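Local coordinates for protein 4-oxalmesaconate hydratase (Pseudomonas putida, PDB 5CGZ) that catalyses the zinc-dependent hydration of oxalomesaconic acid enol to 4-carboxy-4-hydroxy-2-oxoadipic acid, the third step of gallate degradation, at residues T200-R212 and A219-V231. Residues are numbered along the deposited sequence; the frame is centred on the assembly and turned at random.
Sequences TRVALQRGVQAKR and ARNIVYAEGLQSV
Gly-207 and Tyr-224 illustrate how a helix lacking a side chain at one point can settle almost onto a neighbouring backbone: their CA atoms lie 4.4 Å apart, and a CB on Gly-207 would run into the carbonyl oxygen of Val-223. On the tight side of this glycine, Ala-225 N donates to Ala-203 O (3.2 Å) while Gly-207 N reaches the same oxygen from the opposite face of its carbonyl plane, so one acceptor serves both the helix and the incoming strand. The methyl of Ala-225 rests against the Arg-206 carbonyl, with Ala-225 CB and Ala-210 CB 4.1 Å apart; Ala-210 CB also meets Ile-222 CG2, and Phe-172 of strand 171-174 touches Ala-210 too. Here helix 193-212 is laid against the edge region of the mixed sheet of this Rossmann-fold enzyme, where strand 225-230 runs antiparallel between strands 154-157 and 171-174; the axis of segment 200-212 makes 80° with that of strand 225-230. Arg-206 leans its CB on the Ala-225 carbonyl and then, bent at chi2 (-50°), carries its guanidinium away to Gln-209 OE1, met edge-on in its plane, and to Glu-158. Tyr-224 lies alongside Leu-204, whose CD2 approaches ring atom CE1 obliquely at 3.5 Å, while Ala-203 CB sits at the ring edge. Water fills in along the looser flank: one molecule donates to both Leu-204 O and Val-223 O, and a second, further out beside Lys-211, accepts from NZ and donates to Ile-222 O. With CG anti to the backbone N (chi1 -179°), the Lys-211 chain runs out over the loop, and NZ donates to Arg-220 O (3.1 Å) almost head-on to that carbonyl. A leucine in place of Lys-211 would probably leave the Arg-220 carbonyl without this donor and the water without its lysine partner.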
loop_
_atom_site.group_PDB
_atom_site.type_symbol
_atom_site.label_atom_id
_atom_site.label_comp_id
_atom_site.label_asym_id
_atom_site.label_seq_id
_atom_site.Cartn_x
_atom_site.Cartn_y
_atom_site.Cartn_z
ATOM N N THR A 200 14.582 4.006 -26.307
ATOM C CA THR A 200 16.033 3.840 -26.230
ATOM C C THR A 200 16.538 4.291 -24.856
ATOM O O THR A 200 17.323 3.591 -24.203
ATOM C CB THR A 200 16.764 4.640 -27.334
ATOM O OG1 THR A 200 16.356 4.151 -28.617
ATOM C CG2 THR A 200 18.283 4.493 -27.193
ATOM N N ARG A 201 16.091 5.463 -24.411
ATOM C CA ARG A 201 16.512 5.947 -23.100
ATOM C C ARG A 201 16.025 5.003 -21.996
ATOM O O ARG A 201 16.764 4.742 -21.045
ATOM C CB ARG A 201 16.029 7.385 -22.866
ATOM C CG ARG A 201 16.822 8.411 -23.705
ATOM C CD ARG A 201 16.530 9.848 -23.322
ATOM N NE ARG A 201 15.108 10.158 -23.420
ATOM C CZ ARG A 201 14.538 10.801 -24.433
ATOM N NH1 ARG A 201 15.267 11.223 -25.465
ATOM N NH2 ARG A 201 13.232 11.029 -24.409
ATOM N N VAL A 202 14.806 4.471 -22.131
ATOM C CA VAL A 202 14.286 3.509 -21.147
ATOM C C VAL A 202 15.224 2.311 -21.016
ATOM O O VAL A 202 15.604 1.933 -19.910
ATOM C CB VAL A 202 12.874 2.984 -21.509
ATOM C CG1 VAL A 202 12.478 1.822 -20.577
ATOM C CG2 VAL A 202 11.840 4.108 -21.420
ATOM N N ALA A 203 15.610 1.725 -22.150
ATOM C CA ALA A 203 16.480 0.545 -22.135
ATOM C C ALA A 203 17.843 0.865 -21.520
ATOM O O ALA A 203 18.421 0.048 -20.796
ATOM C CB ALA A 203 16.651 -0.020 -23.553
ATOM N N LEU A 204 18.361 2.054 -21.807
ATOM C CA LEU A 204 19.644 2.455 -21.249
ATOM C C LEU A 204 19.531 2.672 -19.742
ATOM O O LEU A 204 20.423 2.271 -18.989
ATOM C CB LEU A 204 20.165 3.722 -21.940
ATOM C CG LEU A 204 20.672 3.566 -23.379
ATOM C CD1 LEU A 204 20.824 4.933 -24.053
ATOM C CD2 LEU A 204 21.997 2.792 -23.427
ATOM N N GLN A 205 18.438 3.294 -19.298
ATOM C CA GLN A 205 18.236 3.518 -17.866
ATOM C C GLN A 205 18.094 2.189 -17.123
ATOM O O GLN A 205 18.725 1.965 -16.092
ATOM C CB GLN A 205 16.999 4.398 -17.619
ATOM C CG GLN A 205 17.161 5.858 -18.077
ATOM C CD GLN A 205 18.345 6.545 -17.420
ATOM O OE1 GLN A 205 19.480 6.430 -17.887
ATOM N NE2 GLN A 205 18.087 7.258 -16.327
ATOM N N ARG A 206 17.260 1.303 -17.652
ATOM C CA ARG A 206 17.070 0.002 -17.016
ATOM C C ARG A 206 18.367 -0.791 -17.075
ATOM O O ARG A 206 18.661 -1.571 -16.174
ATOM C CB ARG A 206 15.925 -0.776 -17.677
ATOM C CG ARG A 206 14.566 -0.068 -17.581
ATOM C CD ARG A 206 14.248 0.377 -16.157
ATOM N NE ARG A 206 12.898 0.941 -16.073
ATOM C CZ ARG A 206 12.360 1.463 -14.975
ATOM N NH1 ARG A 206 13.048 1.495 -13.837
ATOM N NH2 ARG A 206 11.125 1.949 -15.014
ATOM N N GLY A 207 19.153 -0.573 -18.129
ATOM C CA GLY A 207 20.451 -1.219 -18.243
ATOM C C GLY A 207 21.367 -0.841 -17.090
ATOM O O GLY A 207 21.992 -1.705 -16.469
ATOM N N VAL A 208 21.448 0.452 -16.801
ATOM C CA VAL A 208 22.280 0.922 -15.693
ATOM C C VAL A 208 21.772 0.367 -14.365
ATOM O O VAL A 208 22.559 -0.066 -13.526
ATOM C CB VAL A 208 22.329 2.473 -15.629
ATOM C CG1 VAL A 208 22.942 2.949 -14.305
ATOM C CG2 VAL A 208 23.120 3.032 -16.816
ATOM N N GLN A 209 20.451 0.360 -14.180
ATOM C CA GLN A 209 19.870 -0.131 -12.930
ATOM C C GLN A 209 20.083 -1.636 -12.759
ATOM O O GLN A 209 20.378 -2.097 -11.663
ATOM C CB GLN A 209 18.379 0.204 -12.857
ATOM C CG GLN A 209 18.093 1.712 -12.882
ATOM C CD GLN A 209 16.615 2.023 -13.086
ATOM O OE1 GLN A 209 15.767 1.132 -13.029
ATOM N NE2 GLN A 209 16.304 3.293 -13.328
ATOM N N ALA A 210 19.924 -2.397 -13.838
ATOM C CA ALA A 210 20.190 -3.829 -13.796
ATOM C C ALA A 210 21.655 -4.085 -13.423
ATOM O O ALA A 210 21.955 -4.931 -12.576
ATOM C CB ALA A 210 19.852 -4.479 -15.142
ATOM N N LYS A 211 22.560 -3.334 -14.047
ATOM C CA LYS A 211 23.981 -3.455 -13.734
ATOM C C LYS A 211 24.223 -3.177 -12.252
ATOM O O LYS A 211 24.960 -3.906 -11.582
ATOM C CB LYS A 211 24.818 -2.508 -14.604
ATOM C CG LYS A 211 26.320 -2.602 -14.325
ATOM C CD LYS A 211 26.798 -4.053 -14.508
ATOM C CE LYS A 211 28.284 -4.215 -14.215
ATOM N NZ LYS A 211 29.120 -3.403 -15.137
ATOM N N ARG A 212 23.575 -2.140 -11.729
ATOM C CA ARG A 212 23.728 -1.810 -10.313
ATOM C C ARG A 212 23.298 -3.001 -9.455
ATOM O O ARG A 212 23.882 -3.271 -8.410
ATOM C CB ARG A 212 22.913 -0.561 -9.952
ATOM C CG ARG A 212 23.057 -0.085 -8.494
ATOM C CD ARG A 212 24.490 0.351 -8.174
ATOM N NE ARG A 212 24.555 1.499 -7.264
ATOM C CZ ARG A 212 24.529 1.419 -5.931
ATOM N NH1 ARG A 212 24.442 0.237 -5.322
ATOM N NH2 ARG A 212 24.587 2.528 -5.199
ATOM N N ALA A 219 32.043 -7.456 -14.049
ATOM C CA ALA A 219 32.509 -7.388 -15.437
ATOM C C ALA A 219 31.384 -7.610 -16.439
ATOM O O ALA A 219 31.610 -7.500 -17.642
ATOM C CB ALA A 219 33.633 -8.414 -15.687
ATOM N N ARG A 220 30.185 -7.945 -15.961
ATOM C CA ARG A 220 29.055 -8.166 -16.861
ATOM C C ARG A 220 28.747 -6.881 -17.623
ATOM O O ARG A 220 28.778 -5.782 -17.062
ATOM C CB ARG A 220 27.822 -8.658 -16.096
ATOM C CG ARG A 220 28.022 -10.033 -15.481
ATOM C CD ARG A 220 26.846 -10.465 -14.620
ATOM N NE ARG A 220 25.634 -10.674 -15.413
ATOM C CZ ARG A 220 24.472 -11.091 -14.908
ATOM N NH1 ARG A 220 24.355 -11.349 -13.609
ATOM N NH2 ARG A 220 23.427 -11.253 -15.701
ATOM N N ASN A 221 28.474 -7.032 -18.913
ATOM C CA ASN A 221 28.329 -5.904 -19.821
ATOM C C ASN A 221 26.850 -5.613 -20.067
ATOM O O ASN A 221 26.325 -5.899 -21.138
ATOM C CB ASN A 221 29.056 -6.202 -21.137
ATOM C CG ASN A 221 28.954 -5.062 -22.132
ATOM O OD1 ASN A 221 29.062 -3.894 -21.764
ATOM N ND2 ASN A 221 28.733 -5.398 -23.400
ATOM N N ILE A 222 26.168 -5.080 -19.061
ATOM C CA ILE A 222 24.722 -4.915 -19.162
ATOM C C ILE A 222 24.410 -3.484 -19.574
ATOM O O ILE A 222 24.523 -2.559 -18.768
ATOM C CB ILE A 222 24.021 -5.271 -17.840
ATOM C CG1 ILE A 222 24.426 -6.686 -17.402
ATOM C CG2 ILE A 222 22.516 -5.173 -18.008
ATOM C CD1 ILE A 222 23.906 -7.097 -16.020
ATOM N N VAL A 223 24.042 -3.308 -20.838
ATOM C CA VAL A 223 23.886 -1.978 -21.414
ATOM C C VAL A 223 22.420 -1.640 -21.662
ATOM O O VAL A 223 21.994 -0.510 -21.444
ATOM C CB VAL A 223 24.651 -1.853 -22.741
ATOM C CG1 VAL A 223 24.499 -0.434 -23.318
ATOM C CG2 VAL A 223 26.128 -2.203 -22.534
ATOM N N TYR A 224 21.663 -2.633 -22.121
ATOM C CA TYR A 224 20.241 -2.479 -22.406
ATOM C C TYR A 224 19.450 -3.521 -21.628
ATOM O O TYR A 224 19.811 -4.703 -21.639
ATOM C CB TYR A 224 19.962 -2.637 -23.911
ATOM C CG TYR A 224 20.692 -1.648 -24.798
ATOM C CD1 TYR A 224 20.151 -0.393 -25.065
ATOM C CD2 TYR A 224 21.914 -1.971 -25.372
ATOM C CE1 TYR A 224 20.806 0.515 -25.876
ATOM C CE2 TYR A 224 22.586 -1.067 -26.191
ATOM C CZ TYR A 224 22.026 0.171 -26.436
ATOM O OH TYR A 224 22.682 1.064 -27.245
ATOM N N ALA A 225 18.375 -3.105 -20.960
ATOM C CA ALA A 225 17.547 -4.061 -20.220
ATOM C C ALA A 225 16.070 -3.714 -20.339
ATOM O O ALA A 225 15.721 -2.564 -20.605
ATOM C CB ALA A 225 17.971 -4.113 -18.740
ATOM N N GLU A 226 15.209 -4.716 -20.165
ATOM C CA GLU A 226 13.776 -4.485 -20.011
ATOM C C GLU A 226 13.367 -4.849 -18.580
ATOM O O GLU A 226 13.823 -5.859 -18.031
ATOM C CB GLU A 226 12.971 -5.297 -21.038
ATOM C CG GLU A 226 13.048 -4.704 -22.443
ATOM C CD GLU A 226 12.388 -5.564 -23.530
ATOM O OE1 GLU A 226 11.964 -6.711 -23.250
ATOM O OE2 GLU A 226 12.308 -5.078 -24.680
ATOM N N GLY A 227 12.548 -4.003 -17.966
ATOM C CA GLY A 227 12.053 -4.261 -16.621
ATOM C C GLY A 227 10.694 -4.936 -16.686
ATOM O O GLY A 227 9.861 -4.588 -17.534
ATOM N N LEU A 228 10.481 -5.910 -15.807
ATOM C CA LEU A 228 9.228 -6.664 -15.742
ATOM C C LEU A 228 8.715 -6.722 -14.307
ATOM O O LEU A 228 9.509 -6.816 -13.364
ATOM C CB LEU A 228 9.412 -8.098 -16.254
ATOM C CG LEU A 228 9.705 -8.452 -17.720
ATOM C CD1 LEU A 228 8.632 -7.916 -18.639
ATOM C CD2 LEU A 228 11.077 -7.979 -18.148
ATOM N N GLN A 229 7.397 -6.691 -14.134
ATOM C CA GLN A 229 6.820 -6.973 -12.823
ATOM C C GLN A 229 6.069 -8.298 -12.853
ATOM O O GLN A 229 5.112 -8.464 -13.603
ATOM C CB GLN A 229 5.883 -5.850 -12.359
ATOM C CG GLN A 229 5.328 -6.119 -10.958
ATOM C CD GLN A 229 4.878 -4.860 -10.209
ATOM O OE1 GLN A 229 4.434 -3.887 -10.810
ATOM N NE2 GLN A 229 4.997 -4.888 -8.879
ATOM N N SER A 230 6.509 -9.224 -12.013
ATOM C CA SER A 230 5.951 -10.569 -11.936
ATOM C C SER A 230 4.605 -10.606 -11.261
ATOM O O SER A 230 4.406 -9.968 -10.236
ATOM C CB SER A 230 6.895 -11.493 -11.162
ATOM O OG SER A 230 8.209 -11.376 -11.665
ATOM N N VAL A 231 3.695 -11.394 -11.808
ATOM C CA VAL A 231 2.402 -11.588 -11.168
ATOM C C VAL A 231 2.465 -12.666 -10.084
ATOM O O VAL A 231 1.863 -12.519 -9.030
ATOM C CB VAL A 231 1.324 -11.962 -12.198
ATOM C CG1 VAL A 231 0.021 -12.316 -11.497
ATOM C CG2 VAL A 231 1.125 -10.807 -13.188
HETATM O O HOH W 1 22.998 1.479 -20.020
HETATM O O HOH W 2 27.499 -2.572 -17.718
#